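PDB 3LHF: serine Recombinase from Sulfolobus solfataricus, which probably binds DNA and exchanges its strands as the recombinase of an IS607-like transposon, this chain being its resolvase-type catalytic domain. Local coordinates for residues D[56-60]-D[61-65]. The protein carries 1 engineered substitution. Numbering follows the deposited sequence.
Sequences RMILN and NEVSR
N61 closes a type I beta turn on I58, and with it the chain leaves the end of helix 49-58 for strand 63-68, an inner strand of the parallel sheet in the resolvase-type catalytic domain. The closing bond runs from N61 N to I58 O, weak at 3.3 Å though nearly straight at 160°. Just before it, N60 N still reaches back to M57 O in 2.8 Å. N61 itself has positive phi, a left-handed conformation that turns the chain back past the helix end. Its CB leads away from the turn, and OD1 makes a weak hydrogen bond to H89 ND1.

E62 then folds back over the turn. CG lies anti to the carbonyl carbon (chi1 -54°) and the rest of the side chain extends, carrying the carboxylate to the flank of N60. There E62 OE2 accepts a weak, bent hydrogen bond from N60 ND2, 3.1 Å long and with 133° at the hydrogen; amide and carboxylate planes stand almost perpendicular. The other oxygen, E62 OE1, meets the methyl end of M57, CE, at 3.7 Å, the two side chains crossing at about a right angle. With an alanine here, the N60 amide would probably lose its carboxylate mate and be freer to turn, and the M57 methyl would lose cover on that side.

V63 enters the strand and points its side chain back at the helix end. Here the contact becomes apolar and buried, with C91 packing against both I58 and V63. M57 CB sits 4.2 Å from V63 CG2. That same V63 methyl presses harder on I58, whose CG1 branch, anti to its carbonyl carbon, brings CG1 to a tight 3.5 Å from V63 CG2.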
loop_
_atom_site.group_PDB
_atom_site.type_symbol
_atom_site.label_atom_id
_atom_site.label_comp_id
_atom_site.label_asym_id
_atom_site.label_seq_id
_atom_site.Cartn_x
_atom_site.Cartn_y
_atom_site.Cartn_z
ATOM N N ARG D 56 -6.837 -0.111 -13.867
ATOM C CA ARG D 56 -7.228 -1.110 -14.817
ATOM C C ARG D 56 -6.795 -0.672 -16.195
ATOM O O ARG D 56 -6.267 -1.446 -16.952
ATOM C CB ARG D 56 -8.739 -1.316 -14.761
ATOM C CG ARG D 56 -9.175 -2.674 -14.341
ATOM C CD ARG D 56 -10.369 -2.638 -13.443
ATOM N NE ARG D 56 -10.256 -3.624 -12.389
ATOM C CZ ARG D 56 -11.157 -3.857 -11.450
ATOM N NH1 ARG D 56 -12.277 -3.192 -11.413
ATOM N NH2 ARG D 56 -10.930 -4.765 -10.541
ATOM N N MET D 57 -6.968 0.596 -16.499
ATOM C CA MET D 57 -6.537 1.115 -17.770
ATOM C C MET D 57 -5.031 0.979 -17.948
ATOM O O MET D 57 -4.564 0.622 -19.006
ATOM C CB MET D 57 -6.954 2.570 -17.918
ATOM C CG MET D 57 -8.405 2.782 -18.230
ATOM S SD MET D 57 -8.945 4.478 -18.323
ATOM C CE MET D 57 -8.372 4.950 -19.900
ATOM N N ILE D 58 -4.262 1.260 -16.913
ATOM C CA ILE D 58 -2.824 1.236 -17.038
ATOM C C ILE D 58 -2.358 -0.163 -17.383
ATOM O O ILE D 58 -1.431 -0.350 -18.129
ATOM C CB ILE D 58 -2.120 1.764 -15.808
ATOM C CG1 ILE D 58 -2.499 3.218 -15.590
ATOM C CG2 ILE D 58 -0.636 1.647 -15.973
ATOM C CD1 ILE D 58 -1.405 4.067 -15.047
ATOM N N LEU D 59 -3.046 -1.145 -16.846
ATOM C CA LEU D 59 -2.708 -2.520 -17.094
ATOM C C LEU D 59 -3.038 -2.908 -18.519
ATOM O O LEU D 59 -2.648 -3.959 -18.975
ATOM C CB LEU D 59 -3.420 -3.428 -16.113
ATOM C CG LEU D 59 -3.002 -3.315 -14.659
ATOM C CD1 LEU D 59 -4.180 -3.441 -13.783
ATOM C CD2 LEU D 59 -1.990 -4.347 -14.321
ATOM N N ASN D 60 -3.777 -2.055 -19.212
ATOM C CA ASN D 60 -4.198 -2.322 -20.579
ATOM C C ASN D 60 -3.473 -1.549 -21.656
ATOM O O ASN D 60 -3.902 -1.519 -22.779
ATOM C CB ASN D 60 -5.680 -2.109 -20.745
ATOM C CG ASN D 60 -6.255 -2.972 -21.820
ATOM O OD1 ASN D 60 -6.320 -4.175 -21.692
ATOM N ND2 ASN D 60 -6.669 -2.358 -22.888
ATOM N N ASN D 61 -2.388 -0.904 -21.289
ATOM C CA ASN D 61 -1.616 -0.081 -22.194
ATOM C C ASN D 61 -2.356 1.040 -22.891
ATOM O O ASN D 61 -2.192 1.240 -24.079
ATOM C CB ASN D 61 -0.843 -0.942 -23.173
ATOM C CG ASN D 61 0.142 -1.837 -22.481
ATOM O OD1 ASN D 61 1.232 -1.432 -22.132
ATOM N ND2 ASN D 61 -0.256 -3.056 -22.255
ATOM N N GLU D 62 -3.147 1.783 -22.126
ATOM C CA GLU D 62 -3.827 2.957 -22.630
ATOM C C GLU D 62 -3.329 4.279 -22.072
ATOM O O GLU D 62 -3.806 5.327 -22.459
ATOM C CB GLU D 62 -5.322 2.858 -22.391
ATOM C CG GLU D 62 -5.957 1.642 -22.914
ATOM C CD GLU D 62 -7.265 1.397 -22.286
ATOM O OE1 GLU D 62 -8.141 2.229 -22.426
ATOM O OE2 GLU D 62 -7.415 0.371 -21.635
ATOM N N VAL D 63 -2.396 4.243 -21.136
ATOM C CA VAL D 63 -1.947 5.470 -20.487
ATOM C C VAL D 63 -0.507 5.789 -20.771
ATOM O O VAL D 63 0.366 5.026 -20.447
ATOM C CB VAL D 63 -2.077 5.355 -18.972
ATOM C CG1 VAL D 63 -1.835 6.661 -18.319
ATOM C CG2 VAL D 63 -3.407 4.783 -18.585
ATOM N N SER D 64 -0.277 6.898 -21.441
ATOM C CA SER D 64 1.016 7.537 -21.463
ATOM C C SER D 64 1.407 8.180 -20.149
ATOM O O SER D 64 2.530 8.115 -19.736
ATOM C CB SER D 64 1.091 8.537 -22.589
ATOM O OG SER D 64 0.994 9.836 -22.099
ATOM N N ARG D 65 0.476 8.859 -19.520
ATOM C CA ARG D 65 0.785 9.544 -18.285
ATOM C C ARG D 65 -0.414 9.678 -17.351
ATOM O O ARG D 65 -1.537 9.775 -17.797
ATOM C CB ARG D 65 1.370 10.902 -18.628
ATOM C CG ARG D 65 1.397 11.880 -17.549
ATOM C CD ARG D 65 1.948 13.130 -18.081
ATOM N NE ARG D 65 2.172 13.041 -19.507
ATOM C CZ ARG D 65 2.793 13.957 -20.221
ATOM N NH1 ARG D 65 3.264 15.035 -19.645
ATOM N NH2 ARG D 65 2.954 13.791 -21.512
#